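Local coordinates for mutual gliding-motility protein MglA (Myxococcus xanthus DK 1622, PDB 6HJO) that acts as a small GTPase switch that controls the direction and speed of gliding and coordinates social and adventurous motility, at residues D58-S63 with K71-L76; N12-Y17 with H75-P80. All blocks are in the same frame, centred on the assembly; numbering follows the deposited sequence.

Interaction 1: D58-S63 with K71-L76; sequences DFLPLS and KTRFHL
Phe-59 and Phe-74 face each other as a hydrogen-bonded antiparallel pair at the end of the hairpin nearest the loop that connects strands 53-59 and 71-78. Phe-59 N donates a hydrogen bond to Phe-74 O at 2.9 Å, and Phe-74 N returns a bond to Phe-59 O. The tight part of the contact is the face that carries both phenylalanines. The edge atom CE1 of the Phe-59 ring lies 3.7 Å from Phe-74 CB, and that CB sits over the ring face in a CH-pi contact. The two rings themselves meet obliquely. Phe-59 CG stands between the backbone N and the carbonyl carbon (chi1 68°), which sets its ring over the neighbouring strand. Leu-76 CD1 meets the same ring at its edge. Pro-61 CD meets the edge of the Phe-74 ring in its plane, 3.7 Å from Phe-74 CD2. Helix 176-191 packs on this face through Leu-180 and Ala-184.

The other face is polar and partly exposed. Asp-58 CB lies over the His-75 ring in a CH-pi contact, 3.6 Å from its centroid. Asp-58 OD1 forms a salt bridge with Arg-73 NH1 at 2.9 Å. The bond is bent, with 131° at the hydrogen, and the carboxylate and guanidinium planes are perpendicular. Arg-73 turns at chi3 (-66°), which brings NH1 back to the aspartate, while Leu-60 CB rests on one guanidinium face. Arg-73 NE pairs with Glu-10 of strand 10-18. Beyond Pro-61 the chain parts from strand 71-78, and Leu-62 and Ser-63 are exposed and poorly ordered. The chemistry implies a hairpin secured inside by aromatic packing and outside by one arginine shared between two acids, Asp-58 and Glu-10, whose negative charges probably offset its own.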
loop_
_atom_site.group_PDB
_atom_site.type_symbol
_atom_site.label_atom_id
_atom_site.label_comp_id
_atom_site.label_asym_id
_atom_site.label_seq_id
_atom_site.Cartn_x
_atom_site.Cartn_y
_atom_site.Cartn_z
ATOM N N ASP A 58 -8.580 6.625 6.023
ATOM C CA ASP A 58 -9.682 7.515 5.719
ATOM C C ASP A 58 -10.774 7.359 6.752
ATOM O O ASP A 58 -10.851 6.327 7.426
ATOM C CB ASP A 58 -10.210 7.325 4.284
ATOM C CG ASP A 58 -10.831 5.976 4.027
ATOM O OD1 ASP A 58 -11.945 5.737 4.525
ATOM O OD2 ASP A 58 -10.194 5.156 3.342
ATOM N N PHE A 59 -11.604 8.405 6.898
ATOM C CA PHE A 59 -12.728 8.416 7.828
ATOM C C PHE A 59 -13.813 9.367 7.370
ATOM O O PHE A 59 -13.521 10.409 6.779
ATOM C CB PHE A 59 -12.280 8.708 9.279
ATOM C CG PHE A 59 -11.769 10.108 9.541
ATOM C CD1 PHE A 59 -10.480 10.478 9.172
ATOM C CD2 PHE A 59 -12.565 11.047 10.186
ATOM C CE1 PHE A 59 -10.006 11.776 9.428
ATOM C CE2 PHE A 59 -12.093 12.343 10.439
ATOM C CZ PHE A 59 -10.813 12.696 10.070
ATOM N N LEU A 60 -15.061 8.998 7.643
ATOM C CA LEU A 60 -16.235 9.793 7.315
ATOM C C LEU A 60 -16.857 10.262 8.640
ATOM O O LEU A 60 -17.616 9.500 9.246
ATOM C CB LEU A 60 -17.219 8.955 6.497
ATOM C CG LEU A 60 -18.386 9.687 5.850
ATOM C CD1 LEU A 60 -18.010 10.181 4.470
ATOM C CD2 LEU A 60 -19.587 8.749 5.705
ATOM N N PRO A 61 -16.517 11.487 9.129
ATOM C CA PRO A 61 -17.102 11.949 10.401
ATOM C C PRO A 61 -18.621 12.106 10.335
ATOM O O PRO A 61 -19.133 12.674 9.372
ATOM C CB PRO A 61 -16.368 13.267 10.686
ATOM C CG PRO A 61 -15.852 13.721 9.380
ATOM C CD PRO A 61 -15.618 12.503 8.539
ATOM N N LEU A 62 -19.338 11.530 11.324
ATOM C CA LEU A 62 -20.803 11.567 11.434
ATOM C C LEU A 62 -21.334 12.949 11.827
ATOM O O LEU A 62 -22.454 13.302 11.454
ATOM C CB LEU A 62 -21.300 10.521 12.447
ATOM C CG LEU A 62 -21.588 9.118 11.902
ATOM C CD1 LEU A 62 -21.508 8.087 13.012
ATOM C CD2 LEU A 62 -22.966 9.048 11.226
ATOM N N SER A 63 -20.540 13.712 12.595
ATOM C CA SER A 63 -20.873 15.058 13.071
ATOM C C SER A 63 -21.114 16.058 11.929
ATOM O O SER A 63 -21.964 16.941 12.060
ATOM C CB SER A 63 -19.764 15.578 13.981
ATOM O OG SER A 63 -18.509 15.586 13.318
ATOM N N LYS A 71 -21.481 13.840 1.399
ATOM C CA LYS A 71 -20.754 13.714 2.670
ATOM C C LYS A 71 -19.257 13.855 2.377
ATOM O O LYS A 71 -18.814 13.463 1.302
ATOM C CB LYS A 71 -21.047 12.358 3.336
ATOM C CG LYS A 71 -22.483 12.225 3.836
ATOM C CD LYS A 71 -22.734 10.879 4.513
ATOM C CE LYS A 71 -24.205 10.596 4.741
ATOM N NZ LYS A 71 -24.807 11.501 5.764
ATOM N N THR A 72 -18.476 14.434 3.305
ATOM C CA THR A 72 -17.039 14.595 3.081
ATOM C C THR A 72 -16.258 13.510 3.815
ATOM O O THR A 72 -16.396 13.368 5.032
ATOM C CB THR A 72 -16.553 16.035 3.394
ATOM O OG1 THR A 72 -17.335 16.973 2.646
ATOM C CG2 THR A 72 -15.052 16.246 3.073
ATOM N N ARG A 73 -15.447 12.751 3.062
ATOM C CA ARG A 73 -14.569 11.703 3.576
ATOM C C ARG A 73 -13.142 12.250 3.583
ATOM O O ARG A 73 -12.648 12.722 2.556
ATOM C CB ARG A 73 -14.653 10.424 2.717
ATOM C CG ARG A 73 -13.754 9.291 3.250
ATOM C CD ARG A 73 -13.988 7.972 2.509
ATOM N NE ARG A 73 -15.329 7.430 2.759
ATOM C CZ ARG A 73 -15.660 6.693 3.817
ATOM N NH1 ARG A 73 -14.759 6.413 4.747
ATOM N NH2 ARG A 73 -16.897 6.242 3.956
ATOM N N PHE A 74 -12.482 12.167 4.739
ATOM C CA PHE A 74 -11.125 12.658 4.905
ATOM C C PHE A 74 -10.109 11.528 4.794
ATOM O O PHE A 74 -10.286 10.472 5.402
ATOM C CB PHE A 74 -10.982 13.415 6.247
ATOM C CG PHE A 74 -11.813 14.678 6.300
ATOM C CD1 PHE A 74 -11.318 15.878 5.803
ATOM C CD2 PHE A 74 -13.104 14.662 6.814
ATOM C CE1 PHE A 74 -12.104 17.044 5.808
ATOM C CE2 PHE A 74 -13.881 15.832 6.841
ATOM C CZ PHE A 74 -13.369 17.017 6.343
ATOM N N HIS A 75 -9.039 11.761 4.006
ATOM C CA HIS A 75 -7.939 10.817 3.803
ATOM C C HIS A 75 -6.684 11.493 4.354
ATOM O O HIS A 75 -6.324 12.573 3.887
ATOM C CB HIS A 75 -7.765 10.472 2.311
ATOM C CG HIS A 75 -8.948 9.781 1.685
ATOM N ND1 HIS A 75 -8.873 8.463 1.268
ATOM C CD2 HIS A 75 -10.187 10.257 1.406
ATOM C CE1 HIS A 75 -10.061 8.181 0.755
ATOM N NE2 HIS A 75 -10.887 9.225 0.836
ATOM N N LEU A 76 -6.090 10.920 5.403
ATOM C CA LEU A 76 -4.895 11.491 6.072
ATOM C C LEU A 76 -3.684 10.694 5.599
ATOM O O LEU A 76 -3.682 9.476 5.730
ATOM C CB LEU A 76 -5.059 11.415 7.606
ATOM C CG LEU A 76 -5.638 12.622 8.359
ATOM C CD1 LEU A 76 -6.948 13.147 7.776
ATOM C CD2 LEU A 76 -5.744 12.342 9.864
#

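Interaction 2: N12-Y17 with H75-P80; sequences NCKIVY and HLYTVP. With GDP (guanosine-5'-diphosphate), chain C.
His-75 and Lys-14 form one of the parallel pairs that join strands 10-18 and 71-78 in the central sheet of this Ras-like, P-loop GTPase fold. Backbone bonds alternate between the strands: His-75 N to Cys-13 O, Ile-15 N to His-75 O, Tyr-77 N to Ile-15 O and Tyr-17 N to Tyr-77 O. The bond from Ile-15 N to His-75 O is almost straight, at 178°.

Among side-chain bonds, His-75 NE2 donates in its ring plane to Asn-12 OD1 at 2.8 Å. An alanine in place of His-75 would probably leave Asn-12 OD1 without this donor, with the amide held from its ND2 side by Phe-3 O.

Lys-14 CE makes a CH-pi contact over one face of the Tyr-77 ring, 3.6 Å from Tyr-77 CG, and NZ a cation-pi contact 4.7 Å from the ring centroid. NZ also bonds to the carbonyls of Ile-92 and Lys-94.

Apolar contacts lie on the other face, where Tyr-17 CE1 meets Leu-76 CG at 4.0 Å. Pro-80 then leads to the GDP, its CB 3.8 Å from GDP O3B. At the strand end, Tyr-17 O takes a bond from Thr-78 OG1, 49° above its carbonyl plane, and another from a water 2.7 Å away that accepts from Val-79 N.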
loop_
_atom_site.group_PDB
_atom_site.type_symbol
_atom_site.label_atom_id
_atom_site.label_comp_id
_atom_site.label_asym_id
_atom_site.label_seq_id
_atom_site.Cartn_x
_atom_site.Cartn_y
_atom_site.Cartn_z
ATOM N N ASN A 12 -14.151 13.124 -1.526
ATOM C CA ASN A 12 -12.946 12.595 -0.869
ATOM C C ASN A 12 -11.866 13.654 -0.858
ATOM O O ASN A 12 -11.466 14.159 -1.905
ATOM C CB ASN A 12 -12.445 11.325 -1.561
ATOM C CG ASN A 12 -13.410 10.183 -1.423
ATOM O OD1 ASN A 12 -13.322 9.407 -0.475
ATOM N ND2 ASN A 12 -14.361 10.070 -2.349
ATOM N N CYS A 13 -11.400 14.013 0.317
ATOM C CA CYS A 13 -10.346 15.010 0.347
ATOM C C CYS A 13 -9.099 14.511 1.065
ATOM O O CYS A 13 -9.195 13.775 2.045
ATOM C CB CYS A 13 -10.863 16.319 0.918
ATOM S SG CYS A 13 -11.139 16.243 2.688
ATOM N N LYS A 14 -7.931 14.889 0.535
ATOM C CA LYS A 14 -6.631 14.434 0.981
ATOM C C LYS A 14 -5.935 15.485 1.821
ATOM O O LYS A 14 -5.726 16.612 1.370
ATOM C CB LYS A 14 -5.775 14.029 -0.231
ATOM C CG LYS A 14 -4.490 13.295 0.108
ATOM C CD LYS A 14 -3.714 13.016 -1.165
ATOM C CE LYS A 14 -2.500 12.178 -0.885
ATOM N NZ LYS A 14 -1.694 11.986 -2.107
ATOM N N ILE A 15 -5.607 15.101 3.052
ATOM C CA ILE A 15 -4.887 15.932 4.021
ATOM C C ILE A 15 -3.520 15.323 4.221
ATOM O O ILE A 15 -3.416 14.171 4.639
ATOM C CB ILE A 15 -5.685 16.209 5.325
ATOM C CG1 ILE A 15 -6.975 17.033 4.977
ATOM C CG2 ILE A 15 -4.802 17.018 6.338
ATOM C CD1 ILE A 15 -8.031 17.012 6.020
ATOM N N VAL A 16 -2.468 16.084 3.856
ATOM C CA VAL A 16 -1.092 15.607 3.946
ATOM C C VAL A 16 -0.389 16.182 5.185
ATOM O O VAL A 16 -0.361 17.398 5.364
ATOM C CB VAL A 16 -0.297 15.846 2.619
ATOM C CG1 VAL A 16 1.203 15.566 2.788
ATOM C CG2 VAL A 16 -0.873 15.001 1.473
ATOM N N TYR A 17 0.165 15.302 6.036
ATOM C CA TYR A 17 0.987 15.732 7.183
ATOM C C TYR A 17 2.404 15.710 6.643
ATOM O O TYR A 17 2.857 14.703 6.075
ATOM C CB TYR A 17 0.806 14.800 8.413
ATOM C CG TYR A 17 -0.438 15.125 9.210
ATOM C CD1 TYR A 17 -1.708 14.931 8.669
ATOM C CD2 TYR A 17 -0.350 15.670 10.486
ATOM C CE1 TYR A 17 -2.855 15.290 9.370
ATOM C CE2 TYR A 17 -1.493 16.007 11.211
ATOM C CZ TYR A 17 -2.742 15.818 10.647
ATOM O OH TYR A 17 -3.870 16.142 11.350
ATOM N N HIS A 75 -9.039 11.761 4.006
ATOM C CA HIS A 75 -7.939 10.817 3.803
ATOM C C HIS A 75 -6.684 11.493 4.354
ATOM O O HIS A 75 -6.324 12.573 3.887
ATOM C CB HIS A 75 -7.765 10.472 2.311
ATOM C CG HIS A 75 -8.948 9.781 1.685
ATOM N ND1 HIS A 75 -8.873 8.463 1.268
ATOM C CD2 HIS A 75 -10.187 10.257 1.406
ATOM C CE1 HIS A 75 -10.061 8.181 0.755
ATOM N NE2 HIS A 75 -10.887 9.225 0.836
ATOM N N LEU A 76 -6.090 10.920 5.403
ATOM C CA LEU A 76 -4.895 11.491 6.072
ATOM C C LEU A 76 -3.684 10.694 5.599
ATOM O O LEU A 76 -3.682 9.476 5.730
ATOM C CB LEU A 76 -5.059 11.415 7.606
ATOM C CG LEU A 76 -5.638 12.622 8.359
ATOM C CD1 LEU A 76 -6.948 13.147 7.776
ATOM C CD2 LEU A 76 -5.744 12.342 9.864
ATOM N N TYR A 77 -2.705 11.376 4.971
ATOM C CA TYR A 77 -1.499 10.773 4.364
ATOM C C TYR A 77 -0.220 11.398 4.936
ATOM O O TYR A 77 -0.196 12.598 5.176
ATOM C CB TYR A 77 -1.501 11.038 2.841
ATOM C CG TYR A 77 -2.299 10.026 2.053
ATOM C CD1 TYR A 77 -3.691 10.100 1.988
ATOM C CD2 TYR A 77 -1.667 8.984 1.379
ATOM C CE1 TYR A 77 -4.438 9.148 1.279
ATOM C CE2 TYR A 77 -2.403 8.036 0.658
ATOM C CZ TYR A 77 -3.789 8.116 0.627
ATOM O OH TYR A 77 -4.530 7.183 -0.062
ATOM N N THR A 78 0.853 10.586 5.092
ATOM C CA THR A 78 2.172 11.056 5.535
ATOM C C THR A 78 3.266 10.132 5.041
ATOM O O THR A 78 2.999 8.952 4.810
ATOM C CB THR A 78 2.238 11.318 7.067
ATOM O OG1 THR A 78 3.276 12.260 7.335
ATOM C CG2 THR A 78 2.439 10.041 7.905
ATOM N N VAL A 79 4.483 10.672 4.854
ATOM C CA VAL A 79 5.682 9.897 4.541
ATOM C C VAL A 79 6.410 9.810 5.908
ATOM O O VAL A 79 7.022 10.780 6.316
ATOM C CB VAL A 79 6.581 10.513 3.431
ATOM C CG1 VAL A 79 7.923 9.781 3.351
ATOM C CG2 VAL A 79 5.876 10.492 2.076
ATOM N N PRO A 80 6.271 8.701 6.666
ATOM C CA PRO A 80 6.899 8.638 7.997
ATOM C C PRO A 80 8.398 8.310 7.984
ATOM O O PRO A 80 8.896 7.730 7.013
ATOM C CB PRO A 80 6.124 7.503 8.678
ATOM C CG PRO A 80 5.754 6.586 7.558
ATOM C CD PRO A 80 5.503 7.468 6.367
HETATM P PB GDP C . 7.435 10.904 11.893
HETATM O O1B GDP C . 8.688 10.408 11.238
HETATM O O2B GDP C . 7.200 12.336 11.674
HETATM O O3B GDP C . 6.269 10.053 11.537
HETATM O O3A GDP C . 7.676 10.771 13.467
HETATM P PA GDP C . 7.083 9.915 14.671
HETATM O O1A GDP C . 7.295 8.487 14.441
HETATM O O2A GDP C . 5.617 10.275 14.888
HETATM O "O5'" GDP C . 7.952 10.470 15.916
HETATM C "C5'" GDP C . 9.335 10.090 16.118
HETATM C "C4'" GDP C . 9.612 9.984 17.602
HETATM O "O4'" GDP C . 9.275 11.231 18.256
HETATM C "C3'" GDP C . 8.850 8.885 18.351
HETATM O "O3'" GDP C . 9.712 8.322 19.331
HETATM C "C2'" GDP C . 7.689 9.658 18.986
HETATM O "O2'" GDP C . 7.123 9.077 20.157
HETATM C "C1'" GDP C . 8.381 10.974 19.321
HETATM N N9 GDP C . 7.467 12.110 19.451
HETATM C C8 GDP C . 6.502 12.525 18.569
HETATM N N7 GDP C . 5.852 13.590 18.976
HETATM C C5 GDP C . 6.421 13.890 20.207
HETATM C C6 GDP C . 6.143 14.929 21.157
HETATM O O6 GDP C . 5.261 15.778 21.076
HETATM N N1 GDP C . 6.972 14.877 22.263
HETATM C C2 GDP C . 7.941 13.929 22.472
HETATM N N2 GDP C . 8.660 14.029 23.592
HETATM N N3 GDP C . 8.194 12.941 21.613
HETATM C C4 GDP C . 7.417 12.984 20.513
HETATM O O HOH W 1 4.669 13.655 4.351
#

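Overall arrangement
Both interactions use strand 71-78, which lies between its two neighbours in the central sheet. Interaction 1 joins it antiparallel to strand 53-59, and interaction 2 joins it parallel to strand 10-18. Their centres are 12 Å apart, and they share His-75 and Leu-76. Along the chain, 12-17 comes first, then 58-63, then the overlapping segments 71-76 and 75-80. The contacts also touch directly: Phe-74 packs on Cys-13 and Ile-15, and Arg-73 O probably bonds to Cys-13 N. Interaction 1 lies farther from the chain centre, whereas interaction 2 is buried. Strand 71-78 is thus shared by the hairpin and by the parallel core, and the chain beyond it, at Pro-80, reaches the GDP pocket.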